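Local atomic coordinates of regulatory protein PcrH (Pseudomonas aeruginosa, PDB entry 2XCB), a protein that binds the chaperone-binding region of the translocator protein PopD and probably serves as its chaperone before export by the type III secretion system. Residues F88-A93 with A126-A131; C61-G66 with A93-Q98; Q20-G25 with D51-L56. All blocks are in the same frame, centred on the assembly; numbering follows the deposited sequence. Where two conformers were deposited one is given.

Three contacts run along a mainly helical chain, each joining a helix to the next but one. Contact 3 joins helix 15-30 to helix 52-64, contact 2 joins helix 52-64 to helix 87-98, and contact 1 joins helix 87-98 to helix 123-140. Contacts 1 and 2 interlock along the sequence, share Ala-93 and have centres about 13 Å apart; contact 3 closes before either opens. Its centre lies about 21 Å from that of contact 1, across the middle of the chain, yet Phe-88 still packs on Ala-52. Every contact has residues within reach of the bound peptide, consistent with a tetratricopeptide-like array whose alternate helices line the binding groove.

Contact 1. Residues F88-A93 with A126-A131; sequences FPFHAA and AARAGA
The guanidinium of Arg-128 meets Phe-90 rather than a hydrogen-bond partner across the interface. Phe-90 CZ sits over the middle of one guanidinium face, 3.6 Å from Arg-128 CZ, with the two planes inclined at 61°. The group therefore does not lie flat on the ring. A bend at chi3 (76°) folds the arginine chain back to this place, while its CB also rests near the ring. Phe-90 has CG anti to the backbone N (chi1 -178°), which sends the ring across to helix 123-140. There its CE1 comes to 3.8 Å from Ala-129 N and its CD1 to 4.0 Å from Ala-129 CB. Within helix 87-98, Phe-90 CD2 stands 3.5 Å above one face of the His-91 imidazole, offset toward the rim; His-91 NE2 is hydrogen-bonded to an acidic side chain of the bound peptide. Phe-109 of helix 102-117 meets the Phe-90 ring edge-to-face. The ion pairs of Arg-128 with Glu-94 (NH2) and an acidic peptide side chain (NH1) are long and weak. Phe-90 thus supports one face of the guanidinium, whose charge, with that of a His-91 that may be protonated, probably suits the peptide's acidic side chains.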
ATOM      1  N   PHE A  88       3.901  -1.945 -23.589  1.00 17.30           N
ATOM      2  CA  PHE A  88       2.763  -1.063 -23.727  1.00 17.29           C
ATOM      3  C   PHE A  88       2.023  -1.315 -25.028  1.00 16.68           C
ATOM      4  O   PHE A  88       0.848  -1.604 -24.984  1.00 18.50           O
ATOM      5  CB  PHE A  88       3.214   0.392 -23.564  1.00 17.38           C
ATOM      6  CG  PHE A  88       3.621   0.741 -22.103  1.00 20.38           C
ATOM      7  CD1 PHE A  88       2.682   0.626 -21.056  1.00 21.30           C
ATOM      8  CD2 PHE A  88       4.958   1.064 -21.794  1.00 22.28           C
ATOM      9  CE1 PHE A  88       3.010   0.976 -19.715  1.00 21.74           C
ATOM     10  CE2 PHE A  88       5.352   1.378 -20.474  1.00 23.77           C
ATOM     11  CZ  PHE A  88       4.352   1.335 -19.405  1.00 25.61           C
ATOM     12  N   PRO A  89       2.685  -1.167 -26.208  1.00 16.35           N
ATOM     13  CA  PRO A  89       1.822  -1.309 -27.427  1.00 16.19           C
ATOM     14  C   PRO A  89       1.406  -2.758 -27.633  1.00 15.91           C
ATOM     15  O   PRO A  89       0.368  -3.038 -28.119  1.00 14.78           O
ATOM     16  CB  PRO A  89       2.776  -0.871 -28.570  1.00 15.55           C
ATOM     17  CG  PRO A  89       4.150  -0.797 -27.974  1.00 16.30           C
ATOM     18  CD  PRO A  89       3.909  -0.412 -26.518  1.00 13.90           C
ATOM     19  N   PHE A  90       2.214  -3.680 -27.152  1.00 13.48           N
ATOM     20  CA  PHE A  90       1.853  -5.079 -27.269  1.00 16.18           C
ATOM     21  C   PHE A  90       0.558  -5.387 -26.481  1.00 17.88           C
ATOM     22  O   PHE A  90      -0.437  -5.887 -27.097  1.00 18.04           O
ATOM     23  CB  PHE A  90       3.031  -6.009 -26.786  1.00 14.39           C
ATOM     24  CG  PHE A  90       2.723  -7.509 -26.921  1.00 20.32           C
ATOM     25  CD1 PHE A  90       2.906  -8.174 -28.142  1.00 22.57           C
ATOM     26  CD2 PHE A  90       2.198  -8.255 -25.815  1.00 21.55           C
ATOM     27  CE1 PHE A  90       2.611  -9.564 -28.296  1.00 19.66           C
ATOM     28  CE2 PHE A  90       1.856  -9.595 -25.952  1.00 20.70           C
ATOM     29  CZ  PHE A  90       2.062 -10.263 -27.234  1.00 21.68           C
ATOM     30  N   HIS A  91       0.517  -5.073 -25.161  1.00 15.47           N
ATOM     31  CA  HIS A  91      -0.677  -5.397 -24.424  1.00 14.55           C
ATOM     32  C   HIS A  91      -1.846  -4.515 -24.827  1.00 15.04           C
ATOM     33  O   HIS A  91      -2.970  -4.963 -24.738  1.00 14.18           O
ATOM     34  CB  HIS A  91      -0.454  -5.352 -22.918  1.00 15.88           C
ATOM     35  CG  HIS A  91       0.542  -6.431 -22.511  1.00  8.63           C
ATOM     36  ND1 HIS A  91       0.268  -7.758 -22.751  1.00 14.90           N
ATOM     37  CD2 HIS A  91       1.839  -6.374 -22.120  1.00 22.23           C
ATOM     38  CE1 HIS A  91       1.337  -8.506 -22.412  1.00 14.72           C
ATOM     39  NE2 HIS A  91       2.304  -7.679 -22.024  1.00 13.56           N
ATOM     40  N   ALA A  92      -1.553  -3.301 -25.273  1.00 16.76           N
ATOM     41  CA  ALA A  92      -2.609  -2.431 -25.818  1.00 15.80           C
ATOM     42  C   ALA A  92      -3.249  -3.109 -27.066  1.00 17.52           C
ATOM     43  O   ALA A  92      -4.458  -2.982 -27.325  1.00 17.41           O
ATOM     44  CB  ALA A  92      -2.049  -1.089 -26.232  1.00 16.94           C
ATOM     45  N   ALA A  93      -2.390  -3.699 -27.881  1.00 17.32           N
ATOM     46  CA  ALA A  93      -2.874  -4.375 -29.095  1.00 18.25           C
ATOM     47  C   ALA A  93      -3.801  -5.532 -28.705  1.00 19.75           C
ATOM     48  O   ALA A  93      -4.833  -5.740 -29.329  1.00 16.49           O
ATOM     49  CB  ALA A  93      -1.666  -4.852 -29.898  1.00 15.95           C
ATOM     50  N   ALA A 126       9.411  -9.915 -29.248  1.00 28.63           N
ATOM     51  CA  ALA A 126       9.537  -9.526 -30.643  1.00 28.93           C
ATOM     52  C   ALA A 126       8.900 -10.595 -31.551  1.00 29.42           C
ATOM     53  O   ALA A 126       8.092 -10.270 -32.400  1.00 28.18           O
ATOM     54  CB  ALA A 126      10.966  -9.267 -31.026  1.00 30.23           C
ATOM     55  N   ALA A 127       9.220 -11.859 -31.315  1.00 28.60           N
ATOM     56  CA  ALA A 127       8.635 -12.975 -32.071  1.00 29.26           C
ATOM     57  C   ALA A 127       7.139 -13.097 -31.848  1.00 27.86           C
ATOM     58  O   ALA A 127       6.385 -13.326 -32.794  1.00 28.56           O
ATOM     59  CB  ALA A 127       9.345 -14.275 -31.702  1.00 30.92           C
ATOM     60  N   ARG A 128       6.673 -12.869 -30.619  1.00 26.46           N
ATOM     61  CA  ARG A 128       5.228 -12.899 -30.358  1.00 25.55           C
ATOM     62  C   ARG A 128       4.523 -11.756 -31.038  1.00 25.00           C
ATOM     63  O   ARG A 128       3.434 -11.954 -31.517  1.00 24.76           O
ATOM     64  CB  ARG A 128       4.868 -12.809 -28.863  1.00 26.29           C
ATOM     65  CG  ARG A 128       5.148 -14.066 -28.026  1.00 28.58           C
ATOM     66  CD  ARG A 128       4.819 -13.768 -26.534  1.00 32.87           C
ATOM     67  NE  ARG A 128       3.380 -13.764 -26.268  1.00 36.26           N
ATOM     68  CZ  ARG A 128       2.794 -13.197 -25.217  1.00 35.89           C
ATOM     69  NH1 ARG A 128       3.503 -12.523 -24.311  1.00 35.26           N
ATOM     70  NH2 ARG A 128       1.482 -13.311 -25.084  1.00 36.87           N
ATOM     71  N   ALA A 129       5.119 -10.564 -31.014  1.00 24.50           N
ATOM     72  CA  ALA A 129       4.532  -9.409 -31.628  1.00 24.28           C
ATOM     73  C   ALA A 129       4.433  -9.657 -33.145  1.00 23.90           C
ATOM     74  O   ALA A 129       3.457  -9.269 -33.766  1.00 25.81           O
ATOM     75  CB  ALA A 129       5.370  -8.179 -31.312  1.00 23.09           C
ATOM     76  N   GLY A 130       5.444 -10.280 -33.726  1.00 25.25           N
ATOM     77  CA  GLY A 130       5.470 -10.590 -35.174  1.00 25.65           C
ATOM     78  C   GLY A 130       4.411 -11.629 -35.468  1.00 26.91           C
ATOM     79  O   GLY A 130       3.606 -11.427 -36.402  1.00 27.00           O
ATOM     80  N   ALA A 131       4.298 -12.666 -34.610  1.00 26.41           N
ATOM     81  CA  ALA A 131       3.243 -13.697 -34.794  1.00 26.61           C
ATOM     82  C   ALA A 131       1.828 -13.113 -34.718  1.00 27.23           C
ATOM     83  O   ALA A 131       0.951 -13.394 -35.587  1.00 26.36           O
ATOM     84  CB  ALA A 131       3.388 -14.863 -33.779  1.00 26.42           C
TER

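Contact 2. Residues C61-G66 with A93-Q98; sequences CRQSLG and AECHLQ
Segments 61-66 and 93-98 come nearest at Gln-63 and Cys-95, whose CA atoms are 7.0 Å apart, just before helix 52-64 ends in a Schellman motif with Gly-66 at positive phi. Gln-63 makes the crossing. With CG anti to its own N (chi1 -162°) and the chain extended beyond it, the side chain runs straight out toward helix 87-98. Its amide ends on Glu-94, where NE2 donates to OE2 at 2.8 Å and nearly in line (167° at the hydrogen). The acceptor lies in the amide plane of Gln-63, but the N-H reaches the oxygen from above the carboxylate plane, and the two flat groups stand almost perpendicular, at 82°. NE2 also passes 3.6 Å from Glu-94 CB, so the amide lies against the base of the glutamate chain as well as its end. On Cys-95 the contact is of another kind: SG rests against Gln-63 CG, 3.7 Å away, and lies beside CD as well.

Both polar atoms of the amide are engaged, since OE1 is hydrogen-bonded to Tyr-75 OH, which should hold its rotation. Glu-94 OE2 likewise has two partners, Gln-63 NE2 and His-91 ND1. A carboxylate gripped this way is probably ionised. As His-91 NE2 meets an acidic side chain of the bound peptide, the imidazole has an acid at each nitrogen and is probably protonated on both.

Helix 68-81 flanks the pair, with Ala-71 and Tyr-75 packing on Cys-95, while Phe-109 of helix 102-117 lies against Glu-94. Gln-63 itself touches an apolar side chain of the bound peptide, which places this polar bridge between alternate helices beside the ligand.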
ATOM      1  N   CYS A  61      -3.670  -5.062 -14.646  1.00 19.22           N
ATOM      2  CA  CYS A  61      -4.782  -5.422 -13.769  1.00 20.10           C
ATOM      3  C   CYS A  61      -6.120  -5.257 -14.416  1.00 19.74           C
ATOM      4  O   CYS A  61      -6.947  -6.136 -14.318  1.00 19.44           O
ATOM      5  CB  CYS A  61      -4.779  -4.589 -12.458  1.00 19.84           C
ATOM      6  SG  CYS A  61      -3.450  -4.993 -11.449  1.00 23.79           S
ATOM      7  N   ARG A  62      -6.302  -4.133 -15.087  1.00 19.12           N
ATOM      8  CA  ARG A  62      -7.537  -3.851 -15.772  1.00 20.30           C
ATOM      9  C   ARG A  62      -7.778  -4.824 -16.971  1.00 20.70           C
ATOM     10  O   ARG A  62      -8.893  -5.325 -17.195  1.00 21.73           O
ATOM     11  CB  ARG A  62      -7.493  -2.414 -16.244  1.00 19.60           C
ATOM     12  CG  ARG A  62      -7.687  -1.436 -15.077  1.00 21.04           C
ATOM     13  CD  ARG A  62      -7.308  -0.037 -15.470  1.00 22.87           C
ATOM     14  NE  ARG A  62      -7.735   0.909 -14.440  1.00 22.83           N
ATOM     15  CZ  ARG A  62      -7.744   2.239 -14.554  1.00 22.90           C
ATOM     16  NH1 ARG A  62      -7.267   2.879 -15.637  1.00 18.95           N
ATOM     17  NH2 ARG A  62      -8.126   2.952 -13.484  1.00 21.10           N
ATOM     18  N   GLN A  63      -6.708  -5.094 -17.704  1.00 20.83           N
ATOM     19  CA  GLN A  63      -6.769  -6.113 -18.754  1.00 21.28           C
ATOM     20  C   GLN A  63      -7.294  -7.447 -18.219  1.00 22.35           C
ATOM     21  O   GLN A  63      -8.206  -8.017 -18.811  1.00 20.43           O
ATOM     22  CB  GLN A  63      -5.406  -6.324 -19.438  1.00 20.20           C
ATOM     23  CG  GLN A  63      -5.559  -7.054 -20.815  1.00 19.95           C
ATOM     24  CD  GLN A  63      -4.223  -7.226 -21.555  1.00 22.73           C
ATOM     25  OE1 GLN A  63      -3.301  -6.479 -21.349  1.00 21.67           O
ATOM     26  NE2 GLN A  63      -4.154  -8.229 -22.438  1.00 23.79           N
ATOM     27  N   SER A  64      -6.734  -7.924 -17.096  1.00 24.47           N
ATOM     28  CA  SER A  64      -7.097  -9.220 -16.530  1.00 25.43           C
ATOM     29  C   SER A  64      -8.531  -9.268 -16.024  1.00 26.08           C
ATOM     30  O   SER A  64      -9.108 -10.351 -15.924  1.00 27.00           O
ATOM     31  CB  SER A  64      -6.151  -9.579 -15.414  1.00 25.93           C
ATOM     32  OG  SER A  64      -4.975 -10.109 -15.947  1.00 31.38           O
ATOM     33  N   LEU A  65      -9.088  -8.099 -15.705  1.00 24.98           N
ATOM     34  CA  LEU A  65     -10.474  -7.929 -15.287  1.00 24.03           C
ATOM     35  C   LEU A  65     -11.415  -7.601 -16.444  1.00 23.66           C
ATOM     36  O   LEU A  65     -12.590  -7.320 -16.244  1.00 21.92           O
ATOM     37  CB  LEU A  65     -10.540  -6.734 -14.300  1.00 23.98           C
ATOM     38  CG  LEU A  65      -9.931  -7.020 -12.917  1.00 27.06           C
ATOM     39  CD1 LEU A  65      -9.833  -5.678 -12.148  1.00 25.40           C
ATOM     40  CD2 LEU A  65     -10.817  -8.055 -12.168  1.00 28.54           C
ATOM     41  N   GLY A  66     -10.895  -7.552 -17.652  1.00 22.70           N
ATOM     42  CA  GLY A  66     -11.784  -7.276 -18.799  1.00 23.05           C
ATOM     43  C   GLY A  66     -12.139  -5.856 -18.959  1.00 22.12           C
ATOM     44  O   GLY A  66     -13.090  -5.516 -19.712  1.00 24.05           O
ATOM     45  N   ALA A  93      -2.390  -3.699 -27.881  1.00 17.32           N
ATOM     46  CA  ALA A  93      -2.874  -4.375 -29.095  1.00 18.25           C
ATOM     47  C   ALA A  93      -3.801  -5.532 -28.705  1.00 19.75           C
ATOM     48  O   ALA A  93      -4.833  -5.740 -29.329  1.00 16.49           O
ATOM     49  CB  ALA A  93      -1.666  -4.852 -29.898  1.00 15.95           C
ATOM     50  N   GLU A  94      -3.439  -6.302 -27.656  1.00 19.01           N
ATOM     51  CA  GLU A  94      -4.382  -7.320 -27.162  1.00 19.25           C
ATOM     52  C   GLU A  94      -5.770  -6.800 -26.757  1.00 20.09           C
ATOM     53  O   GLU A  94      -6.854  -7.449 -27.020  1.00 18.60           O
ATOM     54  CB  GLU A  94      -3.790  -8.064 -25.982  1.00 20.83           C
ATOM     55  CG  GLU A  94      -2.565  -8.889 -26.375  1.00 20.64           C
ATOM     56  CD  GLU A  94      -1.942  -9.542 -25.173  1.00 29.20           C
ATOM     57  OE1 GLU A  94      -1.397 -10.643 -25.390  1.00 29.77           O
ATOM     58  OE2 GLU A  94      -2.026  -8.975 -24.024  1.00 23.59           O
ATOM     59  N   CYS A  95      -5.766  -5.642 -26.084  1.00 18.81           N
ATOM     60  CA  CYS A  95      -7.005  -5.015 -25.664  1.00 18.35           C
ATOM     61  C   CYS A  95      -7.746  -4.567 -26.923  1.00 19.14           C
ATOM     62  O   CYS A  95      -8.942  -4.744 -26.959  1.00 20.98           O
ATOM     63  CB  CYS A  95      -6.784  -3.772 -24.743  1.00 17.95           C
ATOM     64  SG  CYS A  95      -5.895  -4.239 -23.160  1.00 20.28           S
ATOM     65  N   HIS A  96      -7.063  -3.974 -27.909  1.00 18.72           N
ATOM     66  CA  HIS A  96      -7.778  -3.539 -29.096  1.00 19.00           C
ATOM     67  C   HIS A  96      -8.468  -4.727 -29.777  1.00 20.02           C
ATOM     68  O   HIS A  96      -9.580  -4.631 -30.290  1.00 20.50           O
ATOM     69  CB  HIS A  96      -6.808  -2.907 -30.083  1.00 19.98           C
ATOM     70  CG  HIS A  96      -6.405  -1.502 -29.752  1.00 19.99           C
ATOM     71  ND1 HIS A  96      -7.317  -0.489 -29.575  1.00 19.29           N
ATOM     72  CD2 HIS A  96      -5.188  -0.959 -29.509  1.00 20.48           C
ATOM     73  CE1 HIS A  96      -6.675   0.649 -29.350  1.00 22.24           C
ATOM     74  NE2 HIS A  96      -5.378   0.392 -29.311  1.00 22.51           N
ATOM     75  N   LEU A  97      -7.776  -5.850 -29.793  1.00 20.04           N
ATOM     76  CA  LEU A  97      -8.270  -7.086 -30.420  1.00 21.57           C
ATOM     77  C   LEU A  97      -9.526  -7.554 -29.712  1.00 22.11           C
ATOM     78  O   LEU A  97     -10.583  -7.768 -30.344  1.00 21.33           O
ATOM     79  CB  LEU A  97      -7.165  -8.156 -30.318  1.00 22.07           C
ATOM     80  CG  LEU A  97      -6.437  -8.700 -31.534  1.00 28.52           C
ATOM     81  CD1 LEU A  97      -5.954 -10.161 -31.213  1.00 25.25           C
ATOM     82  CD2 LEU A  97      -7.378  -8.715 -32.769  1.00 24.23           C
ATOM     83  N   GLN A  98      -9.484  -7.592 -28.382  1.00 21.00           N
ATOM     84  CA  GLN A  98     -10.687  -7.998 -27.627  0.50 21.77           C
ATOM     85  C   GLN A  98     -11.829  -6.999 -27.804  1.00 22.26           C
ATOM     86  O   GLN A  98     -13.023  -7.369 -27.711  1.00 23.41           O
ATOM     87  CB  GLN A  98     -10.385  -8.347 -26.149  0.50 21.70           C
ATOM     88  CG  GLN A  98      -9.433  -9.544 -25.969  0.50 20.06           C
ATOM     89  CD  GLN A  98      -9.775 -10.800 -26.841  0.50 22.72           C
ATOM     90  OE1 GLN A  98     -10.831 -11.424 -26.668  0.50 20.38           O
ATOM     91  NE2 GLN A  98      -8.859 -11.158 -27.780  0.50 22.30           N
TER

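Contact 3. Residues Q20-G25 with D51-L56; sequences QLYALG and DARYFL
The Tyr-22 ring meets helix 52-64 with one side, Arg-53 standing over the face and Tyr-54 approaching obliquely from the same side. The guanidinium makes a cation-pi interaction, Arg-53 CZ standing 4.6 Å from the ring centroid and 14° off the normal. The guanidinium and ring planes are 31° apart, and NH1 dips closest, 3.8 Å from Tyr-22 CD2. With CG anti to the backbone N, Tyr-22 projects its ring away from helix 15-30 into this position.

Toward Tyr-54 the geometry is different. Tyr-22 CD1 arrives at the edge of the Tyr-54 ring, 3.8 Å from its CD1, while the ring planes are inclined at 35°. One face of Tyr-54 carries Asp-51 CB.

Helix 15-30 packing beside helix 52-64, with helix 34-47 between them in sequence, is consistent with tetratricopeptide-like repeats. Asp-51 is the N-cap of helix 52-64, though its bond from Arg-53 N is weak. The carboxylate also holds the arginine side-on, NH2 giving 2.8 Å to OD1 and NE 3.1 Å to OD2, both from the syn side, somewhat out of the carboxylate plane. This grip steadies the guanidinium above the tyrosine, and NH1 has a further salt bridge to Glu-19.

At the far end of the ring, a water donates to Tyr-22 OH at 2.9 Å and to Arg-53 O at 3.1 Å, while the same hydroxyl is hydrogen-bonded to the backbone of the bound peptide.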
ATOM      1  N   GLN A  20       8.352  -0.636  -1.644  1.00 28.35           N
ATOM      2  CA  GLN A  20       7.654  -1.719  -0.961  1.00 27.11           C
ATOM      3  C   GLN A  20       6.178  -1.809  -1.330  1.00 24.98           C
ATOM      4  O   GLN A  20       5.580  -2.917  -1.403  1.00 24.22           O
ATOM      5  CB  GLN A  20       7.838  -1.588   0.562  1.00 29.11           C
ATOM      6  CG  GLN A  20       9.289  -1.793   1.010  1.00 33.92           C
ATOM      7  CD  GLN A  20       9.496  -1.372   2.476  1.00 42.07           C
ATOM      8  OE1 GLN A  20       8.653  -1.654   3.318  1.00 45.81           O
ATOM      9  NE2 GLN A  20      10.606  -0.679   2.770  1.00 44.12           N
ATOM     10  N   LEU A  21       5.583  -0.666  -1.612  1.00 23.38           N
ATOM     11  CA  LEU A  21       4.200  -0.666  -2.053  1.00 23.47           C
ATOM     12  C   LEU A  21       4.062  -1.220  -3.482  1.00 23.61           C
ATOM     13  O   LEU A  21       3.099  -1.925  -3.788  1.00 22.89           O
ATOM     14  CB  LEU A  21       3.754   0.762  -2.027  1.00 25.11           C
ATOM     15  CG  LEU A  21       2.414   1.159  -1.477  1.00 29.94           C
ATOM     16  CD1 LEU A  21       1.982   0.167  -0.385  1.00 28.56           C
ATOM     17  CD2 LEU A  21       2.536   2.597  -0.960  1.00 28.04           C
ATOM     18  N   TYR A  22       5.029  -0.903  -4.352  1.00 22.70           N
ATOM     19  CA  TYR A  22       5.067  -1.545  -5.657  1.00 22.13           C
ATOM     20  C   TYR A  22       5.215  -3.039  -5.545  1.00 24.66           C
ATOM     21  O   TYR A  22       4.477  -3.784  -6.213  1.00 25.24           O
ATOM     22  CB  TYR A  22       6.103  -0.899  -6.588  1.00 21.58           C
ATOM     23  CG  TYR A  22       6.286  -1.699  -7.891  1.00 22.24           C
ATOM     24  CD1 TYR A  22       5.393  -1.550  -8.935  1.00 21.89           C
ATOM     25  CD2 TYR A  22       7.298  -2.679  -8.019  1.00 23.21           C
ATOM     26  CE1 TYR A  22       5.533  -2.268 -10.117  1.00 21.32           C
ATOM     27  CE2 TYR A  22       7.424  -3.445  -9.226  1.00 22.82           C
ATOM     28  CZ  TYR A  22       6.540  -3.242 -10.220  1.00 25.29           C
ATOM     29  OH  TYR A  22       6.663  -3.942 -11.371  1.00 26.59           O
ATOM     30  N   ALA A  23       6.143  -3.516  -4.683  1.00 25.68           N
ATOM     31  CA  ALA A  23       6.253  -4.938  -4.372  1.00 26.94           C
ATOM     32  C   ALA A  23       4.952  -5.583  -3.937  1.00 27.44           C
ATOM     33  O   ALA A  23       4.660  -6.764  -4.289  1.00 27.77           O
ATOM     34  CB  ALA A  23       7.320  -5.187  -3.250  1.00 26.92           C
ATOM     35  N   LEU A  24       4.207  -4.854  -3.113  1.00 27.78           N
ATOM     36  CA  LEU A  24       2.961  -5.379  -2.551  1.00 28.95           C
ATOM     37  C   LEU A  24       1.986  -5.577  -3.701  1.00 29.10           C
ATOM     38  O   LEU A  24       1.378  -6.656  -3.833  1.00 28.92           O
ATOM     39  CB  LEU A  24       2.399  -4.451  -1.441  1.00 28.74           C
ATOM     40  CG  LEU A  24       1.151  -4.833  -0.629  1.00 32.61           C
ATOM     41  CD1 LEU A  24       1.242  -4.262   0.768  1.00 38.24           C
ATOM     42  CD2 LEU A  24      -0.078  -4.257  -1.237  1.00 39.25           C
ATOM     43  N   GLY A  25       1.896  -4.558  -4.559  1.00 29.07           N
ATOM     44  CA  GLY A  25       1.015  -4.582  -5.723  1.00 28.51           C
ATOM     45  C   GLY A  25       1.397  -5.642  -6.704  1.00 28.07           C
ATOM     46  O   GLY A  25       0.548  -6.345  -7.184  1.00 28.79           O
ATOM     47  N   ASP A  51       6.437   7.113 -13.190  1.00 21.29           N
ATOM     48  CA  ASP A  51       7.098   5.812 -13.123  1.00 21.88           C
ATOM     49  C   ASP A  51       6.298   4.833 -14.005  1.00 21.17           C
ATOM     50  O   ASP A  51       5.230   4.374 -13.604  1.00 20.33           O
ATOM     51  CB  ASP A  51       7.209   5.315 -11.652  1.00 21.44           C
ATOM     52  CG  ASP A  51       8.074   4.119 -11.532  1.00 27.63           C
ATOM     53  OD1 ASP A  51       8.786   4.036 -10.504  1.00 26.75           O
ATOM     54  OD2 ASP A  51       8.062   3.246 -12.467  1.00 27.96           O
ATOM     55  N   ALA A  52       6.789   4.557 -15.222  1.00 22.07           N
ATOM     56  CA  ALA A  52       6.071   3.663 -16.163  1.00 21.57           C
ATOM     57  C   ALA A  52       5.676   2.290 -15.550  1.00 20.54           C
ATOM     58  O   ALA A  52       4.666   1.720 -15.932  1.00 20.11           O
ATOM     59  CB  ALA A  52       6.885   3.478 -17.493  1.00 20.88           C
ATOM     60  N   ARG A  53       6.481   1.728 -14.652  1.00 19.73           N
ATOM     61  CA  ARG A  53       6.084   0.461 -14.030  1.00 21.41           C
ATOM     62  C   ARG A  53       4.685   0.498 -13.429  1.00 19.50           C
ATOM     63  O   ARG A  53       3.909  -0.516 -13.507  1.00 21.16           O
ATOM     64  CB  ARG A  53       7.067  -0.030 -12.956  1.00 21.48           C
ATOM     65  CG  ARG A  53       8.557  -0.057 -13.334  1.00 26.01           C
ATOM     66  CD  ARG A  53       9.551  -0.322 -12.069  1.00 26.58           C
ATOM     67  NE  ARG A  53       9.395   0.752 -11.084  1.00 28.47           N
ATOM     68  CZ  ARG A  53       9.663   0.661  -9.784  1.00 32.03           C
ATOM     69  NH1 ARG A  53      10.159  -0.468  -9.257  1.00 31.67           N
ATOM     70  NH2 ARG A  53       9.453   1.723  -9.024  1.00 30.71           N
ATOM     71  N   TYR A  54       4.338   1.619 -12.825  1.00 18.16           N
ATOM     72  CA  TYR A  54       3.027   1.702 -12.136  1.00 17.51           C
ATOM     73  C   TYR A  54       1.883   1.660 -13.162  1.00 17.80           C
ATOM     74  O   TYR A  54       0.790   1.170 -12.885  1.00 18.21           O
ATOM     75  CB  TYR A  54       2.886   2.999 -11.302  1.00 17.45           C
ATOM     76  CG  TYR A  54       3.974   3.181 -10.266  1.00 17.86           C
ATOM     77  CD1 TYR A  54       4.751   2.094  -9.872  1.00 20.49           C
ATOM     78  CD2 TYR A  54       4.220   4.429  -9.670  1.00 19.01           C
ATOM     79  CE1 TYR A  54       5.812   2.255  -8.898  1.00 23.26           C
ATOM     80  CE2 TYR A  54       5.297   4.596  -8.681  1.00 19.98           C
ATOM     81  CZ  TYR A  54       6.035   3.490  -8.321  1.00 23.83           C
ATOM     82  OH  TYR A  54       7.043   3.636  -7.391  1.00 25.04           O
ATOM     83  N   PHE A  55       2.133   2.198 -14.349  1.00 19.14           N
ATOM     84  CA  PHE A  55       1.040   2.300 -15.372  1.00 18.46           C
ATOM     85  C   PHE A  55       0.858   0.981 -16.111  1.00 19.22           C
ATOM     86  O   PHE A  55      -0.268   0.624 -16.536  1.00 19.55           O
ATOM     87  CB  PHE A  55       1.306   3.476 -16.315  1.00 18.62           C
ATOM     88  CG  PHE A  55       1.233   4.811 -15.580  1.00 19.23           C
ATOM     89  CD1 PHE A  55      -0.003   5.423 -15.333  1.00 18.07           C
ATOM     90  CD2 PHE A  55       2.362   5.383 -15.057  1.00 15.86           C
ATOM     91  CE1 PHE A  55      -0.089   6.634 -14.554  1.00 17.38           C
ATOM     92  CE2 PHE A  55       2.274   6.598 -14.290  1.00 19.46           C
ATOM     93  CZ  PHE A  55       1.086   7.201 -14.049  1.00 17.88           C
ATOM     94  N   LEU A  56       1.985   0.290 -16.280  1.00 17.54           N
ATOM     95  CA  LEU A  56       2.063  -1.121 -16.754  1.00 17.37           C
ATOM     96  C   LEU A  56       1.293  -1.962 -15.796  1.00 17.68           C
ATOM     97  O   LEU A  56       0.438  -2.753 -16.189  1.00 18.09           O
ATOM     98  CB  LEU A  56       3.547  -1.620 -16.872  1.00 17.23           C
ATOM     99  CG  LEU A  56       3.575  -2.997 -17.604  1.00 19.36           C
ATOM    100  CD1 LEU A  56       2.955  -2.869 -19.019  1.00 18.48           C
ATOM    101  CD2 LEU A  56       4.971  -3.578 -17.652  1.00 20.19           C
TER
HETATM  102  O   HOH W   1       5.496  -3.110 -13.843  1.00 32.13           O